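Local coordinates for putative uncharacterized protein (PDB 4XZ7) that acts as a transglutaminase and antiphagocytic virulence factor of Streptococcus suis, probably cross-linking proteins through its papain-like transglutaminase domain, at residues K188-A193 against D252-T257; L197-I202 against K378-V383. All blocks are in the same frame, centred on the assembly; numbering follows the deposited sequence.

Contact 1: residues K188-A193 against D252-T257; sequences KERFIA and DLFAVT
With CG anti to the backbone N, Arg190 sets that carbon against CZ of Phe254, 3.6 Å away, and a bend at chi2 (83°) then folds the guanidinium over the phenylalanine ring. The two planes are only 11° apart, a parallel stack that is also a cation-pi contact: CZ of Arg190 lies 3.9 Å from the Phe254 centroid, 17° off the normal, with NH2 over the middle of the ring. CG of Leu253 sits 3.8 Å above the opposite face of Phe254, so the ring is sandwiched between guanidinium and leucine. Further along, CD1 of Leu253 meets CD1 of Phe191 at 3.8 Å, the two side chains crossing at about a right angle. The guanidinium cannot easily swing off the ring: NH2 makes a salt bridge with Glu258 and a hydrogen bond to Asn183, while NH1 bonds to Lys182 O. The contact lies at the dimer interface, where Phe107 of the second subunit meets the Phe191 ring and Tyr173 of the second subunit hydrogen-bonds to Asp252. OD1 of Asp252 accepts from Phe254 N at 2.9 Å, an Asx turn on the type I turn leading into helix 255-259 of the transglutaminase-like domain, here packed against helix 188-205.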
ATOM      1  N   LYS B 188       1.181  20.931   6.884  1.00 31.53           N
ATOM      2  CA  LYS B 188       2.003  22.136   6.722  1.00 29.51           C
ATOM      3  C   LYS B 188       3.236  22.050   7.625  1.00 34.94           C
ATOM      4  O   LYS B 188       4.315  22.532   7.265  1.00 36.93           O
ATOM      5  CB  LYS B 188       1.216  23.417   7.002  1.00 27.28           C
ATOM      6  CG  LYS B 188       0.693  23.605   8.424  1.00 43.01           C
ATOM      7  CD  LYS B 188       0.209  25.050   8.626  1.00 44.17           C
ATOM      8  CE  LYS B 188      -0.591  25.223   9.914  1.00 44.35           C
ATOM      9  NZ  LYS B 188      -2.036  24.885   9.724  1.00 51.38           N
ATOM     10  N   GLU B 189       3.082  21.411   8.782  1.00 25.78           N
ATOM     11  CA  GLU B 189       4.195  21.250   9.706  1.00 30.60           C
ATOM     12  C   GLU B 189       5.279  20.373   9.087  1.00 35.70           C
ATOM     13  O   GLU B 189       6.468  20.684   9.174  1.00 29.86           O
ATOM     14  CB  GLU B 189       3.733  20.643  11.037  1.00 29.01           C
ATOM     15  CG  GLU B 189       2.989  21.621  11.939  1.00 46.46           C
ATOM     16  CD  GLU B 189       1.518  21.758  11.582  1.00 48.21           C
ATOM     17  OE1 GLU B 189       0.979  20.853  10.905  1.00 41.99           O
ATOM     18  OE2 GLU B 189       0.902  22.771  11.985  1.00 57.17           O
ATOM     19  N   ARG B 190       4.861  19.277   8.465  1.00 23.99           N
ATOM     20  CA  ARG B 190       5.803  18.386   7.807  1.00 28.03           C
ATOM     21  C   ARG B 190       6.569  19.142   6.730  1.00 34.05           C
ATOM     22  O   ARG B 190       7.794  18.988   6.609  1.00 33.97           O
ATOM     23  CB  ARG B 190       5.071  17.190   7.205  1.00 22.24           C
ATOM     24  CG  ARG B 190       5.974  16.233   6.503  1.00 26.49           C
ATOM     25  CD  ARG B 190       6.599  15.277   7.487  1.00 26.96           C
ATOM     26  NE  ARG B 190       7.411  14.272   6.820  1.00 21.63           N
ATOM     27  CZ  ARG B 190       6.914  13.166   6.269  1.00 25.88           C
ATOM     28  NH1 ARG B 190       5.605  12.938   6.295  1.00 24.69           N
ATOM     29  NH2 ARG B 190       7.721  12.289   5.686  1.00 22.27           N
ATOM     30  N   PHE B 191       5.849  19.970   5.972  1.00 24.11           N
ATOM     31  CA  PHE B 191       6.444  20.685   4.848  1.00 24.52           C
ATOM     32  C   PHE B 191       7.457  21.725   5.332  1.00 36.91           C
ATOM     33  O   PHE B 191       8.560  21.850   4.774  1.00 34.36           O
ATOM     34  CB  PHE B 191       5.364  21.355   3.991  1.00 24.94           C
ATOM     35  CG  PHE B 191       5.901  22.008   2.741  1.00 30.11           C
ATOM     36  CD1 PHE B 191       6.057  21.276   1.577  1.00 27.82           C
ATOM     37  CD2 PHE B 191       6.265  23.353   2.737  1.00 26.43           C
ATOM     38  CE1 PHE B 191       6.553  21.867   0.422  1.00 29.59           C
ATOM     39  CE2 PHE B 191       6.767  23.953   1.593  1.00 34.64           C
ATOM     40  CZ  PHE B 191       6.914  23.208   0.429  1.00 34.34           C
ATOM     41  N   ILE B 192       7.086  22.468   6.369  1.00 39.11           N
ATOM     42  CA  ILE B 192       7.998  23.426   6.978  1.00 35.57           C
ATOM     43  C   ILE B 192       9.236  22.726   7.563  1.00 35.43           C
ATOM     44  O   ILE B 192      10.355  23.226   7.423  1.00 33.67           O
ATOM     45  CB  ILE B 192       7.286  24.242   8.064  1.00 37.44           C
ATOM     46  CG1 ILE B 192       6.190  25.092   7.418  1.00 38.22           C
ATOM     47  CG2 ILE B 192       8.274  25.134   8.797  1.00 29.71           C
ATOM     48  CD1 ILE B 192       5.145  25.584   8.392  1.00 37.92           C
ATOM     49  N   ALA B 193       9.061  21.560   8.187  1.00 26.26           N
ATOM     50  CA  ALA B 193      10.233  20.868   8.740  1.00 31.75           C
ATOM     51  C   ALA B 193      11.169  20.396   7.616  1.00 37.73           C
ATOM     52  O   ALA B 193      12.398  20.463   7.733  1.00 42.87           O
ATOM     53  CB  ALA B 193       9.809  19.699   9.614  1.00 25.07           C
ATOM     54  N   ASP B 252      10.284  11.787  -4.321  1.00 21.70           N
ATOM     55  CA  ASP B 252       9.474  12.839  -3.721  1.00 19.22           C
ATOM     56  C   ASP B 252      10.293  13.777  -2.840  1.00 20.29           C
ATOM     57  O   ASP B 252      11.500  13.599  -2.660  1.00 19.91           O
ATOM     58  CB  ASP B 252       8.274  12.268  -2.932  1.00 18.80           C
ATOM     59  CG  ASP B 252       8.654  11.558  -1.630  1.00 22.86           C
ATOM     60  OD1 ASP B 252       9.748  11.767  -1.077  1.00 18.53           O
ATOM     61  OD2 ASP B 252       7.806  10.785  -1.132  1.00 17.91           O
ATOM     62  N   LEU B 253       9.608  14.749  -2.261  1.00 20.25           N
ATOM     63  CA  LEU B 253      10.268  15.865  -1.604  1.00 20.98           C
ATOM     64  C   LEU B 253      11.033  15.464  -0.351  1.00 21.78           C
ATOM     65  O   LEU B 253      11.785  16.270   0.189  1.00 21.45           O
ATOM     66  CB  LEU B 253       9.259  16.956  -1.256  1.00 21.59           C
ATOM     67  CG  LEU B 253       8.185  16.746  -0.182  1.00 21.39           C
ATOM     68  CD1 LEU B 253       7.533  18.110   0.143  1.00 22.30           C
ATOM     69  CD2 LEU B 253       7.117  15.757  -0.618  1.00 20.72           C
ATOM     70  N   PHE B 254      10.853  14.224   0.098  1.00 22.97           N
ATOM     71  CA  PHE B 254      11.499  13.764   1.329  1.00 19.89           C
ATOM     72  C   PHE B 254      12.727  12.899   1.075  1.00 23.01           C
ATOM     73  O   PHE B 254      13.428  12.506   2.009  1.00 22.85           O
ATOM     74  CB  PHE B 254      10.507  12.979   2.170  1.00 19.34           C
ATOM     75  CG  PHE B 254       9.274  13.758   2.522  1.00 19.68           C
ATOM     76  CD1 PHE B 254       9.364  14.940   3.256  1.00 20.47           C
ATOM     77  CD2 PHE B 254       8.031  13.314   2.132  1.00 19.31           C
ATOM     78  CE1 PHE B 254       8.232  15.651   3.584  1.00 25.78           C
ATOM     79  CE2 PHE B 254       6.892  14.027   2.467  1.00 21.91           C
ATOM     80  CZ  PHE B 254       6.996  15.194   3.191  1.00 26.14           C
ATOM     81  N   ALA B 255      12.978  12.602  -0.191  1.00 19.59           N
ATOM     82  CA  ALA B 255      13.977  11.615  -0.548  1.00 19.07           C
ATOM     83  C   ALA B 255      15.408  12.023  -0.144  1.00 19.62           C
ATOM     84  O   ALA B 255      16.110  11.247   0.502  1.00 19.40           O
ATOM     85  CB  ALA B 255      13.910  11.330  -2.029  1.00 18.92           C
ATOM     86  N   VAL B 256      15.878  13.202  -0.524  1.00 20.39           N
ATOM     87  CA  VAL B 256      17.265  13.482  -0.149  1.00 31.19           C
ATOM     88  C   VAL B 256      17.338  14.058   1.264  1.00 31.04           C
ATOM     89  O   VAL B 256      18.347  13.906   1.947  1.00 31.69           O
ATOM     90  CB  VAL B 256      18.009  14.397  -1.181  1.00 31.32           C
ATOM     91  CG1 VAL B 256      17.149  14.717  -2.384  1.00 27.12           C
ATOM     92  CG2 VAL B 256      18.659  15.637  -0.533  1.00 24.82           C
ATOM     93  N   THR B 257      16.243  14.645   1.731  1.00 29.06           N
ATOM     94  CA  THR B 257      16.253  15.331   3.015  1.00 28.94           C
ATOM     95  C   THR B 257      16.077  14.385   4.205  1.00 28.18           C
ATOM     96  O   THR B 257      16.884  14.397   5.121  1.00 27.38           O
ATOM     97  CB  THR B 257      15.165  16.408   3.067  1.00 31.05           C
ATOM     98  OG1 THR B 257      13.956  15.907   2.475  1.00 26.66           O
ATOM     99  CG2 THR B 257      15.626  17.650   2.319  1.00 25.85           C
TER

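Contact 2: residues L197-I202 against K378-V383; sequences LIHKLI and KEKSLV
Here the long helix 188-205 meets the segment after helix 359-365, near the C-terminal end of this construct, which passes through a short 3-10 turn at 378-380. His199 is the meeting point. Its CG stands anti to the backbone N (chi1 -155°), which carries the imidazole out toward Lys380 and Leu382. CG of Lys380 lies 3.9 Å from CD2 of His199, the lysine chain crossing the histidine at about a right angle and bending twice, at chi2 and chi4, which brings NZ equally near that carbon. Leu382 comes to the ring obliquely, its CD2 3.5 Å from CE1 of His199. One turn on along the helix, Ile202 and Leu382 reach toward each other tip to tip, with CD1 of Ile202 3.7 Å from CD1 of Leu382. Leu278 touches both, and Met277 packs on His199 and Leu382 and shares a backbone hydrogen bond with the latter. A weak hydrogen bond links ND1 of His199 and OE2 of Glu203. No hydrogen bond crosses between the segments, so they cohere mainly by van der Waals contact. NZ of Lys380 is 4.7 Å from NE2 of His199 without a bond; if the imidazole is protonated, Asp196, a long and weak ion partner of Lys380, may partly offset the like charges.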
ATOM      1  N   LEU B 197      15.132  21.151   6.817  1.00 31.86           N
ATOM      2  CA  LEU B 197      16.147  20.206   6.340  1.00 31.21           C
ATOM      3  C   LEU B 197      16.913  20.725   5.111  1.00 30.87           C
ATOM      4  O   LEU B 197      18.138  20.568   5.009  1.00 37.57           O
ATOM      5  CB  LEU B 197      15.491  18.866   6.022  1.00 35.95           C
ATOM      6  CG  LEU B 197      15.595  17.721   7.034  1.00 34.87           C
ATOM      7  CD1 LEU B 197      15.951  18.191   8.405  1.00 32.30           C
ATOM      8  CD2 LEU B 197      14.285  16.932   7.072  1.00 29.88           C
ATOM      9  N   ILE B 198      16.192  21.359   4.189  1.00 26.52           N
ATOM     10  CA  ILE B 198      16.812  21.934   2.999  1.00 26.98           C
ATOM     11  C   ILE B 198      17.720  23.093   3.367  1.00 47.68           C
ATOM     12  O   ILE B 198      18.844  23.190   2.864  1.00 45.17           O
ATOM     13  CB  ILE B 198      15.755  22.417   1.998  1.00 37.11           C
ATOM     14  CG1 ILE B 198      14.956  21.220   1.481  1.00 31.79           C
ATOM     15  CG2 ILE B 198      16.401  23.140   0.847  1.00 27.55           C
ATOM     16  CD1 ILE B 198      13.743  21.627   0.722  1.00 33.63           C
ATOM     17  N   HIS B 199      17.222  23.967   4.243  1.00 44.89           N
ATOM     18  CA  HIS B 199      18.004  25.088   4.761  1.00 38.79           C
ATOM     19  C   HIS B 199      19.325  24.583   5.339  1.00 34.57           C
ATOM     20  O   HIS B 199      20.393  25.139   5.063  1.00 33.45           O
ATOM     21  CB  HIS B 199      17.212  25.850   5.831  1.00 45.02           C
ATOM     22  CG  HIS B 199      17.627  27.281   5.995  1.00 55.20           C
ATOM     23  ND1 HIS B 199      18.867  27.651   6.470  1.00 59.02           N
ATOM     24  CD2 HIS B 199      16.954  28.434   5.765  1.00 59.29           C
ATOM     25  CE1 HIS B 199      18.948  28.968   6.514  1.00 57.45           C
ATOM     26  NE2 HIS B 199      17.799  29.468   6.095  1.00 61.84           N
ATOM     27  N   LYS B 200      19.255  23.516   6.123  1.00 38.63           N
ATOM     28  CA  LYS B 200      20.462  22.936   6.696  1.00 40.49           C
ATOM     29  C   LYS B 200      21.391  22.381   5.619  1.00 45.23           C
ATOM     30  O   LYS B 200      22.615  22.495   5.746  1.00 35.39           O
ATOM     31  CB  LYS B 200      20.104  21.845   7.702  1.00 39.56           C
ATOM     32  CG  LYS B 200      19.814  22.389   9.097  1.00 46.17           C
ATOM     33  CD  LYS B 200      19.207  21.332  10.011  1.00 49.15           C
ATOM     34  CE  LYS B 200      18.890  21.923  11.377  1.00 62.55           C
ATOM     35  NZ  LYS B 200      18.212  20.934  12.260  1.00 68.25           N
ATOM     36  N   LEU B 201      20.833  21.784   4.562  1.00 42.80           N
ATOM     37  CA  LEU B 201      21.704  21.352   3.457  1.00 40.76           C
ATOM     38  C   LEU B 201      22.408  22.568   2.846  1.00 37.98           C
ATOM     39  O   LEU B 201      23.578  22.492   2.480  1.00 39.80           O
ATOM     40  CB  LEU B 201      20.928  20.593   2.373  1.00 30.06           C
ATOM     41  CG  LEU B 201      20.342  19.232   2.744  1.00 35.70           C
ATOM     42  CD1 LEU B 201      19.517  18.674   1.595  1.00 35.34           C
ATOM     43  CD2 LEU B 201      21.457  18.262   3.120  1.00 32.37           C
ATOM     44  N   ILE B 202      21.692  23.687   2.753  1.00 36.00           N
ATOM     45  CA  ILE B 202      22.233  24.907   2.173  1.00 42.29           C
ATOM     46  C   ILE B 202      23.377  25.437   3.026  1.00 44.79           C
ATOM     47  O   ILE B 202      24.430  25.816   2.504  1.00 43.48           O
ATOM     48  CB  ILE B 202      21.156  26.001   2.031  1.00 38.73           C
ATOM     49  CG1 ILE B 202      20.152  25.610   0.957  1.00 32.91           C
ATOM     50  CG2 ILE B 202      21.792  27.331   1.677  1.00 33.28           C
ATOM     51  CD1 ILE B 202      19.088  26.643   0.704  1.00 34.05           C
ATOM     52  N   LYS B 378       7.370  31.439   2.701  1.00 46.09           N
ATOM     53  CA  LYS B 378       8.174  32.453   2.009  1.00 48.22           C
ATOM     54  C   LYS B 378       9.285  33.052   2.863  1.00 49.97           C
ATOM     55  O   LYS B 378      10.250  33.604   2.335  1.00 54.26           O
ATOM     56  CB  LYS B 378       7.275  33.595   1.503  1.00 44.40           C
ATOM     57  CG  LYS B 378       6.275  33.167   0.452  1.00 38.60           C
ATOM     58  CD  LYS B 378       5.539  34.340  -0.174  1.00 41.31           C
ATOM     59  CE  LYS B 378       4.723  33.833  -1.354  1.00 44.26           C
ATOM     60  NZ  LYS B 378       4.158  34.935  -2.159  1.00 50.53           N
ATOM     61  N   GLU B 379       9.148  32.939   4.177  1.00 50.13           N
ATOM     62  CA  GLU B 379      10.101  33.550   5.086  1.00 56.02           C
ATOM     63  C   GLU B 379      11.443  32.837   5.053  1.00 47.86           C
ATOM     64  O   GLU B 379      12.463  33.432   5.377  1.00 49.23           O
ATOM     65  CB  GLU B 379       9.550  33.559   6.514  1.00 68.51           C
ATOM     66  CG  GLU B 379       9.966  32.355   7.348  1.00 72.52           C
ATOM     67  CD  GLU B 379      10.892  32.739   8.487  1.00 74.54           C
ATOM     68  OE1 GLU B 379      11.737  31.903   8.875  1.00 79.74           O
ATOM     69  OE2 GLU B 379      10.765  33.876   8.995  1.00 69.87           O
ATOM     70  N   LYS B 380      11.461  31.571   4.650  1.00 46.90           N
ATOM     71  CA  LYS B 380      12.714  30.827   4.683  1.00 49.22           C
ATOM     72  C   LYS B 380      13.637  31.243   3.537  1.00 52.96           C
ATOM     73  O   LYS B 380      14.800  30.835   3.491  1.00 61.78           O
ATOM     74  CB  LYS B 380      12.454  29.319   4.656  1.00 52.69           C
ATOM     75  CG  LYS B 380      13.096  28.597   5.834  1.00 56.05           C
ATOM     76  CD  LYS B 380      12.637  29.206   7.160  1.00 58.56           C
ATOM     77  CE  LYS B 380      13.662  28.970   8.266  1.00 62.46           C
ATOM     78  NZ  LYS B 380      14.125  27.552   8.315  1.00 62.22           N
ATOM     79  N   SER B 381      13.115  32.059   2.623  1.00 50.54           N
ATOM     80  CA  SER B 381      13.938  32.730   1.619  1.00 51.81           C
ATOM     81  C   SER B 381      15.153  33.392   2.268  1.00 49.42           C
ATOM     82  O   SER B 381      15.045  33.998   3.333  1.00 45.27           O
ATOM     83  CB  SER B 381      13.116  33.773   0.858  1.00 55.04           C
ATOM     84  OG  SER B 381      13.943  34.618   0.070  1.00 53.51           O
ATOM     85  N   LEU B 382      16.306  33.250   1.625  1.00 48.55           N
ATOM     86  CA  LEU B 382      17.568  33.729   2.172  1.00 50.01           C
ATOM     87  C   LEU B 382      17.968  35.047   1.553  1.00 45.88           C
ATOM     88  O   LEU B 382      19.042  35.579   1.831  1.00 48.68           O
ATOM     89  CB  LEU B 382      18.666  32.697   1.945  1.00 49.38           C
ATOM     90  CG  LEU B 382      18.357  31.326   2.547  1.00 49.00           C
ATOM     91  CD1 LEU B 382      18.529  30.246   1.499  1.00 37.18           C
ATOM     92  CD2 LEU B 382      19.257  31.088   3.744  1.00 51.02           C
ATOM     93  N   VAL B 383      17.099  35.564   0.697  1.00 44.92           N
ATOM     94  CA  VAL B 383      17.363  36.813  -0.000  1.00 51.67           C
ATOM     95  C   VAL B 383      16.214  37.792   0.224  1.00 47.45           C
ATOM     96  O   VAL B 383      15.979  38.689  -0.587  1.00 49.08           O
ATOM     97  CB  VAL B 383      17.570  36.577  -1.515  1.00 50.86           C
ATOM     98  CG1 VAL B 383      18.858  35.790  -1.761  1.00 40.75           C
ATOM     99  CG2 VAL B 383      16.362  35.842  -2.112  1.00 50.33           C
TER

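From the N terminus the chain passes through two mixed sheets and helix 170-181 before entering helix 188-205, which supplies the first half of both contacts. Contact 1 is taken up near the start of that helix and contact 2 farther along it. The chain then runs through helices 213-227, 232-239 and 245-251, and contact 1 closes this mostly helical loop at 252-257. Contact 2 closes only after helix 264-277, the five-stranded sheet and helix 359-365, at 378-383. The segments alternate, so the loops cross; the contact centres are about 12 Å apart, and Thr257 packing on Ile198 brings them into touch. Helix 188-205 thus ties the turn before helix 255-259 to the segment after helix 359-365.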